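Local coordinates for lipoxygenase (Cyanothece sp., PDB 5EK8), which probably adds molecular oxygen to polyunsaturated fatty acids at a non-heme iron, as a 9R-lipoxygenase, at residues Phe277-Tyr282 with Arg347-Phe352; His288-Val293 with Gly417-Pro422; Gly411-Asn416 with Asn587-Arg592; Asp575-Glu580 with Tyr616-Leu621. One frame throughout, in Å; residues are numbered along the deposited sequence.

Contact 1. Residues Phe277-Tyr282 with Arg347-Phe352; sequences FIWDNY and RTAALF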
# COMPACT_ATOMS: atom_id res chain seq x y z
N PHE A 277 -19.07 -13.16 6.84
CA PHE A 277 -19.10 -12.02 5.94
C PHE A 277 -20.54 -11.56 5.77
O PHE A 277 -21.35 -12.23 5.13
CB PHE A 277 -18.46 -12.37 4.59
CG PHE A 277 -17.00 -12.69 4.69
CD1 PHE A 277 -16.09 -11.73 5.12
CD2 PHE A 277 -16.52 -13.95 4.34
CE1 PHE A 277 -14.75 -12.01 5.21
CE2 PHE A 277 -15.17 -14.24 4.43
CZ PHE A 277 -14.28 -13.27 4.86
N ILE A 278 -20.84 -10.41 6.37
CA ILE A 278 -22.18 -9.83 6.33
C ILE A 278 -22.14 -8.43 5.71
O ILE A 278 -21.34 -7.59 6.12
CB ILE A 278 -22.83 -9.76 7.73
CG1 ILE A 278 -23.28 -11.15 8.18
CG2 ILE A 278 -24.01 -8.81 7.72
CD1 ILE A 278 -22.26 -11.88 9.01
N TRP A 279 -23.00 -8.20 4.73
CA TRP A 279 -22.94 -6.99 3.92
C TRP A 279 -24.15 -6.09 4.12
O TRP A 279 -24.42 -5.21 3.31
CB TRP A 279 -22.80 -7.36 2.44
CG TRP A 279 -21.77 -8.42 2.20
CD1 TRP A 279 -21.97 -9.78 2.23
CD2 TRP A 279 -20.38 -8.23 1.91
NE1 TRP A 279 -20.79 -10.44 1.98
CE2 TRP A 279 -19.80 -9.51 1.78
CE3 TRP A 279 -19.57 -7.10 1.75
CZ2 TRP A 279 -18.45 -9.69 1.49
CZ3 TRP A 279 -18.23 -7.28 1.47
CH2 TRP A 279 -17.68 -8.56 1.34
N ASP A 280 -24.89 -6.32 5.21
CA ASP A 280 -26.10 -5.55 5.50
C ASP A 280 -25.84 -4.04 5.53
O ASP A 280 -26.75 -3.23 5.30
CB ASP A 280 -26.72 -5.99 6.82
CG ASP A 280 -27.19 -7.43 6.78
OD1 ASP A 280 -27.28 -8.06 7.86
OD2 ASP A 280 -27.47 -7.94 5.68
N ASN A 281 -24.59 -3.67 5.80
CA ASN A 281 -24.18 -2.28 5.92
C ASN A 281 -23.95 -1.55 4.59
O ASN A 281 -23.77 -0.33 4.57
CB ASN A 281 -22.89 -2.21 6.74
CG ASN A 281 -23.00 -1.29 7.92
OD1 ASN A 281 -24.08 -1.11 8.49
ND2 ASN A 281 -21.88 -0.69 8.31
N TYR A 282 -23.94 -2.29 3.49
CA TYR A 282 -23.42 -1.75 2.23
C TYR A 282 -24.40 -1.77 1.06
O TYR A 282 -25.30 -2.60 1.00
CB TYR A 282 -22.14 -2.50 1.86
CG TYR A 282 -21.21 -2.62 3.04
CD1 TYR A 282 -20.54 -1.51 3.54
CD2 TYR A 282 -21.02 -3.84 3.68
CE1 TYR A 282 -19.70 -1.61 4.63
CE2 TYR A 282 -20.17 -3.96 4.77
CZ TYR A 282 -19.52 -2.83 5.24
OH TYR A 282 -18.68 -2.93 6.33
N ARG A 347 -15.89 -18.32 -1.17
CA ARG A 347 -14.61 -17.91 -1.76
C ARG A 347 -14.67 -16.51 -2.36
O ARG A 347 -13.74 -15.73 -2.22
CB ARG A 347 -14.17 -18.91 -2.84
CG ARG A 347 -13.37 -20.07 -2.32
CD ARG A 347 -12.63 -20.75 -3.45
NE ARG A 347 -13.53 -21.33 -4.45
CZ ARG A 347 -14.06 -22.55 -4.34
NH1 ARG A 347 -13.79 -23.30 -3.28
NH2 ARG A 347 -14.87 -23.00 -5.29
N THR A 348 -15.78 -16.21 -3.03
CA THR A 348 -15.92 -14.92 -3.69
C THR A 348 -16.11 -13.80 -2.67
O THR A 348 -15.54 -12.70 -2.82
CB THR A 348 -17.10 -14.91 -4.67
OG1 THR A 348 -18.30 -15.29 -3.98
CG2 THR A 348 -16.85 -15.89 -5.81
N ALA A 349 -16.92 -14.06 -1.65
CA ALA A 349 -17.08 -13.07 -0.58
C ALA A 349 -15.72 -12.80 0.07
O ALA A 349 -15.38 -11.66 0.39
CB ALA A 349 -18.10 -13.53 0.44
N ALA A 350 -14.94 -13.86 0.23
CA ALA A 350 -13.63 -13.77 0.87
C ALA A 350 -12.63 -13.05 -0.03
O ALA A 350 -11.70 -12.42 0.46
CB ALA A 350 -13.11 -15.15 1.22
N LEU A 351 -12.83 -13.14 -1.34
CA LEU A 351 -11.91 -12.51 -2.27
C LEU A 351 -12.19 -11.01 -2.36
O LEU A 351 -11.26 -10.20 -2.34
CB LEU A 351 -12.00 -13.14 -3.67
CG LEU A 351 -10.92 -12.66 -4.64
CD1 LEU A 351 -9.62 -13.39 -4.37
CD2 LEU A 351 -11.34 -12.85 -6.09
N PHE A 352 -13.46 -10.65 -2.46
CA PHE A 352 -13.81 -9.24 -2.48
C PHE A 352 -13.45 -8.57 -1.16
O PHE A 352 -12.86 -7.48 -1.15
CB PHE A 352 -15.30 -9.03 -2.78
CG PHE A 352 -15.73 -7.59 -2.69
CD1 PHE A 352 -15.24 -6.65 -3.58
CD2 PHE A 352 -16.60 -7.18 -1.69
CE1 PHE A 352 -15.63 -5.33 -3.50
CE2 PHE A 352 -16.99 -5.85 -1.60
CZ PHE A 352 -16.50 -4.93 -2.51
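The Trp279 indole turns its edge to the helix, with the carbonyl O of Ala349 near the ring plane at 3.8 Å from CZ2. Trp279 CH2 and CZ3 meet the edge of the Phe352 ring, where Trp279 CH2 and Phe352 CD2 are 3.5 Å apart. The rings are oblique, planes at 41° and centroids 5.5 Å apart. The Phe277 ring offers a face to Ala349 C, while its CE2 lies 3.9 Å from Ala350 CB. Ala349 CB touches both Phe277 and Trp279, 4.2 Å from Phe277 CD2 and 4.0 Å from Trp279 CZ2. Phe352 has CG anti to the backbone N (chi1 175°), which puts CG on the side of the indole. No hydrogen bond crosses here; the contact is apolar and buried. Trp279 NE1 has a weak hydrogen bond to His291 O, and Met427 of helix 421-432 touches both Trp279 and Phe352. Trp279 also opens a type I turn ending at Tyr282, in the connection between antiparallel strands 272-277 and 291-300. The end of strand 272-277 and the loop after it thus pack on helix 337-377, the long central helix of the lipoxygenase catalytic domain, which carries iron ligands His359 and His364.

Contact 2. Residues His288-Val293 with Gly417-Pro422; sequences HDLHNV and GPLTYP. With NA (sodium ion), chain C.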
# COMPACT_ATOMS: atom_id res chain seq x y z
N HIS A 288 -24.61 -7.51 -9.69
CA HIS A 288 -24.18 -8.70 -8.95
C HIS A 288 -25.07 -9.04 -7.76
O HIS A 288 -25.85 -8.21 -7.28
CB HIS A 288 -22.74 -8.51 -8.46
CG HIS A 288 -21.81 -8.00 -9.51
ND1 HIS A 288 -21.40 -6.68 -9.56
CD2 HIS A 288 -21.21 -8.61 -10.56
CE1 HIS A 288 -20.58 -6.51 -10.58
NE2 HIS A 288 -20.46 -7.67 -11.21
N ASP A 289 -24.94 -10.27 -7.28
CA ASP A 289 -25.62 -10.71 -6.08
C ASP A 289 -24.78 -10.38 -4.85
O ASP A 289 -23.58 -10.12 -4.96
CB ASP A 289 -25.89 -12.22 -6.14
CG ASP A 289 -26.86 -12.59 -7.25
OD1 ASP A 289 -27.59 -11.70 -7.73
OD2 ASP A 289 -26.89 -13.77 -7.63
N LEU A 290 -25.42 -10.40 -3.68
CA LEU A 290 -24.73 -10.21 -2.41
C LEU A 290 -25.09 -11.32 -1.44
O LEU A 290 -26.27 -11.64 -1.27
CB LEU A 290 -25.09 -8.86 -1.79
CG LEU A 290 -23.99 -7.80 -1.63
CD1 LEU A 290 -24.48 -6.68 -0.73
CD2 LEU A 290 -22.72 -8.42 -1.09
N HIS A 291 -24.08 -11.91 -0.80
CA HIS A 291 -24.34 -13.02 0.11
C HIS A 291 -23.73 -12.83 1.50
O HIS A 291 -22.51 -12.72 1.65
CB HIS A 291 -23.82 -14.32 -0.49
CG HIS A 291 -24.32 -14.59 -1.88
ND1 HIS A 291 -25.59 -15.06 -2.13
CD2 HIS A 291 -23.73 -14.44 -3.09
CE1 HIS A 291 -25.76 -15.20 -3.44
NE2 HIS A 291 -24.64 -14.82 -4.04
N ASN A 292 -24.59 -12.79 2.50
CA ASN A 292 -24.15 -12.93 3.88
C ASN A 292 -23.78 -14.39 4.10
O ASN A 292 -24.66 -15.23 4.31
CB ASN A 292 -25.23 -12.48 4.87
CG ASN A 292 -25.52 -11.00 4.79
OD1 ASN A 292 -24.70 -10.21 4.32
ND2 ASN A 292 -26.68 -10.60 5.27
N VAL A 293 -22.49 -14.69 4.02
CA VAL A 293 -22.05 -16.08 4.12
C VAL A 293 -21.25 -16.31 5.39
O VAL A 293 -20.38 -15.51 5.75
CB VAL A 293 -21.22 -16.52 2.90
CG1 VAL A 293 -22.09 -16.61 1.68
CG2 VAL A 293 -20.07 -15.57 2.66
N GLY A 417 -16.64 -5.86 -8.09
CA GLY A 417 -17.20 -6.09 -6.77
C GLY A 417 -18.70 -5.90 -6.76
O GLY A 417 -19.25 -5.15 -7.58
N PRO A 418 -19.39 -6.57 -5.82
CA PRO A 418 -20.86 -6.57 -5.71
C PRO A 418 -21.43 -5.27 -5.16
O PRO A 418 -22.65 -5.09 -5.10
CB PRO A 418 -21.12 -7.72 -4.74
CG PRO A 418 -19.92 -7.71 -3.85
CD PRO A 418 -18.76 -7.35 -4.74
N LEU A 419 -20.55 -4.36 -4.76
CA LEU A 419 -20.99 -3.11 -4.16
C LEU A 419 -20.86 -1.94 -5.12
O LEU A 419 -20.16 -2.02 -6.13
CB LEU A 419 -20.19 -2.82 -2.89
CG LEU A 419 -20.31 -3.90 -1.81
CD1 LEU A 419 -19.57 -3.48 -0.55
CD2 LEU A 419 -21.78 -4.20 -1.52
N THR A 420 -21.54 -0.85 -4.79
CA THR A 420 -21.34 0.41 -5.47
C THR A 420 -20.01 1.00 -4.98
O THR A 420 -19.38 0.45 -4.07
CB THR A 420 -22.48 1.40 -5.19
OG1 THR A 420 -22.45 1.81 -3.82
CG2 THR A 420 -23.83 0.76 -5.49
N TYR A 421 -19.57 2.10 -5.58
CA TYR A 421 -18.38 2.77 -5.08
C TYR A 421 -18.58 3.25 -3.63
O TYR A 421 -17.69 3.07 -2.80
CB TYR A 421 -17.97 3.93 -5.98
CG TYR A 421 -16.89 4.78 -5.36
CD1 TYR A 421 -15.57 4.33 -5.30
CD2 TYR A 421 -17.18 6.04 -4.83
CE1 TYR A 421 -14.57 5.10 -4.73
CE2 TYR A 421 -16.19 6.83 -4.26
CZ TYR A 421 -14.89 6.35 -4.21
OH TYR A 421 -13.90 7.12 -3.64
N PRO A 422 -19.74 3.88 -3.32
CA PRO A 422 -19.96 4.23 -1.91
C PRO A 422 -19.85 3.04 -0.94
O PRO A 422 -19.35 3.23 0.17
CB PRO A 422 -21.38 4.80 -1.90
CG PRO A 422 -21.52 5.40 -3.25
CD PRO A 422 -20.77 4.50 -4.19
NA NA C . -20.03 -2.89 -8.69
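Gly417 meets His288 through its carbonyl: O is 3.3 Å from His288 ND1 and 2.6 Å from the sodium ion. The imidazole ND1 is hydrogen-bonded to Asp285 OD1, an atom that also binds the sodium. Pro418 comes next and is the main packing residue of segment 417-422. Its CA sits 3.9 Å from His288 CB, and its CB lies 3.4 Å from the backbone O of Asp289. From the other segment Leu290 crosses the proline at about a right angle, with CD2 4.0 Å from Pro418 CG; Phe352 of helix 337-377 also touches this proline. Leu419 then meets the other branch of the same leucine, its CD2 3.8 Å from Leu290 CD1, again crossing at about a right angle, while its backbone O binds the sodium at 2.7 Å. Thr420 follows as the N-cap of helix 421-432, its OG1 also hydrogen-bonded to Glu283 OE1, and with Tyr421 the helix is under way. An alanine in place of His288 would probably leave the Asp285 carboxylate without its imidazole partner and freer to turn away from the metal. Val414 O completes the observed ligands, so the sodium is held by three backbone carbonyls and one carboxylate. Such all-oxygen coordination suits a hard cation; His288 is placed as a second-shell residue and probably steadies the Asp285 carboxylate, while leucine and proline supply an apolar flank.

Contact 3. Residues Gly411-Asn416 with Asn587-Arg592; sequences GLFVTN and NSLALR. With NA (sodium ion), chain C.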
# COMPACT_ATOMS: atom_id res chain seq x y z
N GLY A 411 -12.80 1.35 -11.87
CA GLY A 411 -11.88 0.56 -11.07
C GLY A 411 -12.32 -0.88 -10.88
O GLY A 411 -13.51 -1.15 -10.76
N LEU A 412 -11.36 -1.80 -10.85
CA LEU A 412 -11.67 -3.23 -10.79
C LEU A 412 -12.47 -3.64 -9.55
O LEU A 412 -13.44 -4.37 -9.66
CB LEU A 412 -10.39 -4.06 -10.85
CG LEU A 412 -10.65 -5.53 -11.20
CD1 LEU A 412 -10.75 -5.73 -12.71
CD2 LEU A 412 -9.58 -6.42 -10.61
N PHE A 413 -12.05 -3.17 -8.38
CA PHE A 413 -12.69 -3.59 -7.13
C PHE A 413 -14.13 -3.09 -7.04
O PHE A 413 -14.99 -3.75 -6.47
CB PHE A 413 -11.88 -3.11 -5.92
CG PHE A 413 -10.50 -3.69 -5.84
CD1 PHE A 413 -10.16 -4.83 -6.56
CD2 PHE A 413 -9.53 -3.10 -5.05
CE1 PHE A 413 -8.89 -5.36 -6.48
CE2 PHE A 413 -8.25 -3.63 -4.97
CZ PHE A 413 -7.93 -4.76 -5.69
N VAL A 414 -14.39 -1.91 -7.60
CA VAL A 414 -15.74 -1.37 -7.65
C VAL A 414 -16.58 -2.09 -8.70
O VAL A 414 -17.61 -2.69 -8.38
CB VAL A 414 -15.73 0.14 -7.97
CG1 VAL A 414 -17.15 0.65 -8.17
CG2 VAL A 414 -15.01 0.92 -6.87
N THR A 415 -16.12 -2.03 -9.95
CA THR A 415 -16.80 -2.64 -11.10
C THR A 415 -17.12 -4.11 -10.89
O THR A 415 -18.27 -4.53 -11.01
CB THR A 415 -15.95 -2.49 -12.38
OG1 THR A 415 -15.93 -1.12 -12.80
CG2 THR A 415 -16.52 -3.35 -13.51
N ASN A 416 -16.09 -4.90 -10.58
CA ASN A 416 -16.23 -6.34 -10.44
C ASN A 416 -16.77 -6.75 -9.07
O ASN A 416 -17.30 -7.85 -8.92
CB ASN A 416 -14.88 -7.03 -10.68
CG ASN A 416 -14.50 -7.11 -12.15
OD1 ASN A 416 -15.17 -6.55 -13.02
ND2 ASN A 416 -13.41 -7.79 -12.44
N ASN A 587 -12.95 -18.77 -8.65
CA ASN A 587 -13.12 -17.57 -7.86
C ASN A 587 -13.33 -16.31 -8.68
O ASN A 587 -12.90 -16.21 -9.83
CB ASN A 587 -11.90 -17.38 -6.96
CG ASN A 587 -12.28 -16.89 -5.57
OD1 ASN A 587 -13.40 -16.43 -5.36
ND2 ASN A 587 -11.36 -17.00 -4.62
N SER A 588 -14.01 -15.34 -8.08
CA SER A 588 -14.20 -14.02 -8.67
C SER A 588 -14.55 -13.01 -7.58
O SER A 588 -14.72 -13.38 -6.42
CB SER A 588 -15.28 -14.05 -9.76
OG SER A 588 -16.46 -14.65 -9.27
N LEU A 589 -14.66 -11.74 -7.96
CA LEU A 589 -14.99 -10.71 -6.99
C LEU A 589 -16.49 -10.63 -6.74
O LEU A 589 -16.94 -9.93 -5.83
CB LEU A 589 -14.45 -9.35 -7.45
CG LEU A 589 -12.93 -9.24 -7.47
CD1 LEU A 589 -12.48 -7.95 -8.16
CD2 LEU A 589 -12.38 -9.30 -6.06
N ALA A 590 -17.25 -11.37 -7.55
CA ALA A 590 -18.70 -11.42 -7.42
C ALA A 590 -19.32 -12.51 -8.29
O ALA A 590 -18.65 -13.08 -9.16
CB ALA A 590 -19.32 -10.07 -7.77
N LEU A 591 -20.59 -12.80 -8.05
CA LEU A 591 -21.35 -13.73 -8.89
C LEU A 591 -22.67 -13.08 -9.33
O LEU A 591 -23.04 -12.01 -8.83
CB LEU A 591 -21.62 -15.04 -8.14
CG LEU A 591 -20.40 -15.86 -7.71
CD1 LEU A 591 -20.83 -17.14 -7.01
CD2 LEU A 591 -19.50 -16.18 -8.88
N ARG A 592 -23.37 -13.72 -10.26
CA ARG A 592 -24.57 -13.12 -10.83
C ARG A 592 -25.75 -14.09 -10.92
O ARG A 592 -25.58 -15.30 -10.77
CB ARG A 592 -24.27 -12.56 -12.23
CG ARG A 592 -23.13 -11.55 -12.26
CD ARG A 592 -22.97 -10.88 -13.63
NE ARG A 592 -22.51 -11.79 -14.67
CZ ARG A 592 -23.26 -12.16 -15.71
NH1 ARG A 592 -24.49 -11.70 -15.83
NH2 ARG A 592 -22.77 -12.99 -16.62
NA NA C . -20.03 -2.89 -8.69
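Leu589 presses its CD1 methyl against Asn416, 3.6 Å from CB, and this is the tight part of the contact. The backbone closes up beside it: Asn416 O lies 3.5 Å from Leu589 CB and also faces the methyl of Ala590. The same Leu589 CD1 reaches the helical turn more loosely, 4.1 Å from Leu412 CD2, with the two leucines crossing at about a right angle, and 4.2 Å from Phe413 CD1 at the edge of that ring. Past Ala590 the segments part, Leu591 turning away. No solvent side exists among the residues that touch, all of them buried. Ser588 OG bonds within its own segment, giving a 2.7 Å hydrogen bond to Ala590 O and lying 37° out of the carbonyl plane, and Asn416 ND2 bonds outside, to Glu610 O. Beyond Leu589, the Phe413 side chain comes within about 4 Å of that of iron ligand His359, while Val414 O binds the sodium ion at 2.5 Å. With no hydrogen bond between the segments, their fit rests largely on van der Waals packing around Leu589, with Asn416 O against CH groups; polar bonding is made within each segment, to the sodium ion or to neighbouring parts of the chain.

Contact 4. Residues Asp575-Glu580 with Tyr616-Leu621; sequences DSQSDE and YIFSVL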
# COMPACT_ATOMS: atom_id res chain seq x y z
N ASP A 575 0.75 -10.98 -3.66
CA ASP A 575 1.30 -12.05 -4.49
C ASP A 575 0.44 -13.31 -4.44
O ASP A 575 0.76 -14.30 -5.09
CB ASP A 575 2.73 -12.37 -4.07
CG ASP A 575 3.69 -11.20 -4.27
OD1 ASP A 575 3.28 -10.17 -4.87
OD2 ASP A 575 4.86 -11.30 -3.82
N SER A 576 -0.64 -13.27 -3.67
CA SER A 576 -1.56 -14.40 -3.59
C SER A 576 -2.78 -14.17 -4.46
O SER A 576 -3.70 -14.99 -4.49
CB SER A 576 -1.99 -14.65 -2.14
OG SER A 576 -0.89 -14.99 -1.32
N GLN A 577 -2.80 -13.04 -5.16
CA GLN A 577 -3.95 -12.66 -5.97
C GLN A 577 -4.18 -13.64 -7.12
O GLN A 577 -5.32 -14.02 -7.40
CB GLN A 577 -3.79 -11.23 -6.49
CG GLN A 577 -4.10 -10.16 -5.46
CD GLN A 577 -3.83 -8.76 -5.98
OE1 GLN A 577 -2.71 -8.43 -6.36
NE2 GLN A 577 -4.86 -7.92 -5.99
N SER A 578 -3.11 -14.06 -7.78
CA SER A 578 -3.25 -15.05 -8.85
C SER A 578 -3.68 -16.40 -8.31
O SER A 578 -4.53 -17.07 -8.90
CB SER A 578 -1.95 -15.20 -9.63
OG SER A 578 -2.07 -14.59 -10.90
N ASP A 579 -3.08 -16.79 -7.19
CA ASP A 579 -3.33 -18.10 -6.60
C ASP A 579 -4.78 -18.28 -6.18
O ASP A 579 -5.30 -19.39 -6.16
CB ASP A 579 -2.41 -18.33 -5.40
CG ASP A 579 -0.95 -18.28 -5.77
OD1 ASP A 579 -0.64 -18.26 -6.97
OD2 ASP A 579 -0.11 -18.26 -4.85
N GLU A 580 -5.43 -17.17 -5.83
CA GLU A 580 -6.80 -17.25 -5.36
C GLU A 580 -7.80 -16.92 -6.45
O GLU A 580 -8.87 -17.51 -6.52
CB GLU A 580 -7.01 -16.31 -4.16
CG GLU A 580 -7.72 -16.97 -3.00
CD GLU A 580 -6.87 -18.03 -2.32
OE1 GLU A 580 -5.68 -17.76 -2.05
OE2 GLU A 580 -7.39 -19.14 -2.06
N TYR A 616 -6.69 -10.35 -16.08
CA TYR A 616 -5.68 -9.38 -16.50
C TYR A 616 -5.06 -8.64 -15.33
O TYR A 616 -3.84 -8.65 -15.15
CB TYR A 616 -6.30 -8.38 -17.48
CG TYR A 616 -5.38 -7.23 -17.84
CD1 TYR A 616 -4.31 -7.42 -18.69
CD2 TYR A 616 -5.59 -5.95 -17.32
CE1 TYR A 616 -3.47 -6.37 -19.02
CE2 TYR A 616 -4.76 -4.90 -17.65
CZ TYR A 616 -3.70 -5.12 -18.50
OH TYR A 616 -2.86 -4.08 -18.83
N ILE A 617 -5.91 -8.02 -14.51
CA ILE A 617 -5.44 -7.23 -13.39
C ILE A 617 -4.68 -8.08 -12.38
O ILE A 617 -3.62 -7.67 -11.91
CB ILE A 617 -6.60 -6.50 -12.67
CG1 ILE A 617 -7.15 -5.38 -13.55
CG2 ILE A 617 -6.13 -5.91 -11.35
CD1 ILE A 617 -6.12 -4.31 -13.86
N PHE A 618 -5.20 -9.26 -12.06
CA PHE A 618 -4.51 -10.10 -11.08
C PHE A 618 -3.11 -10.49 -11.58
O PHE A 618 -2.11 -10.36 -10.85
CB PHE A 618 -5.32 -11.35 -10.75
CG PHE A 618 -6.53 -11.08 -9.91
CD1 PHE A 618 -6.59 -9.94 -9.12
CD2 PHE A 618 -7.60 -11.95 -9.91
CE1 PHE A 618 -7.71 -9.69 -8.34
CE2 PHE A 618 -8.71 -11.70 -9.13
CZ PHE A 618 -8.77 -10.57 -8.35
N SER A 619 -3.06 -10.93 -12.83
CA SER A 619 -1.82 -11.37 -13.46
C SER A 619 -0.79 -10.24 -13.57
O SER A 619 0.41 -10.46 -13.41
CB SER A 619 -2.11 -11.95 -14.84
OG SER A 619 -3.21 -12.84 -14.78
N VAL A 620 -1.28 -9.04 -13.85
CA VAL A 620 -0.42 -7.86 -13.91
C VAL A 620 0.13 -7.52 -12.52
O VAL A 620 1.34 -7.38 -12.34
CB VAL A 620 -1.17 -6.63 -14.48
CG1 VAL A 620 -0.49 -5.33 -14.04
CG2 VAL A 620 -1.25 -6.72 -15.99
N LEU A 621 -0.77 -7.39 -11.56
CA LEU A 621 -0.42 -6.95 -10.21
C LEU A 621 0.55 -7.90 -9.52
O LEU A 621 1.44 -7.46 -8.79
CB LEU A 621 -1.67 -6.78 -9.35
CG LEU A 621 -2.57 -5.58 -9.66
CD1 LEU A 621 -3.64 -5.41 -8.59
CD2 LEU A 621 -1.75 -4.31 -9.82
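Short helix 577-581 packs against helix 608-623 here, a mostly buried helix-helix contact beside the catalytic iron. Gln577 and Phe618 do most of the work. The backbone O of Gln577 lies over one face of the phenyl ring, 4.0 Å from Phe618 CD2, and Gln577 CB is 4.1 Å from Phe618 CD1. The glutamine side chain runs on in extended form, CD anti to CA (chi2 176°), until the amide sits near both ring and leucine: OE1 is 3.6 Å from Leu621 CB and NE2 is 3.8 Å from Leu621 CD1. Amide and ring planes differ by 50°. What fixes the amide's rotation is probably the hydrogen bond from NE2 to Glu355 OE1 on helix 337-377. The place is the iron centre of the lipoxygenase fold: Gln577 follows closely on iron ligand Asn574 and touches ligand His359, while Leu621 packs on Ile668, the C-terminal residue that also binds iron. An alanine at Phe618 would probably open a gap between Gln577 and Leu351, which touches the ring from helix 337-377. On the other flank Ser578 OG approaches Ser619 CA at 4.1 Å, whereas Ser619 OG is hydrogen-bonded to Val615 O in its own helix.

Overall arrangement
Contacts 1, 2 and 3 form one cluster. The centres of contacts 1 and 2 are about 7 Å apart, those of contacts 2 and 3 about 9 Å, and those of contacts 1 and 3 about 11 Å. The centre of contact 4 lies about 14 Å from that of contact 3, on the iron side. Along the chain contact 1 interleaves with 2, 2 with 3 and 3 with 4, so distant parts of the sequence are laced together. The joints are direct: Asn292 of contact 2 bonds the backbone of Trp279, Asp289 N pairs with Leu591 O, and Asn587 ND2 with Glu580 O. Helix 337-377 supplies a segment to contact 1 and touches the others, linking the sheet and sodium site to the iron centre.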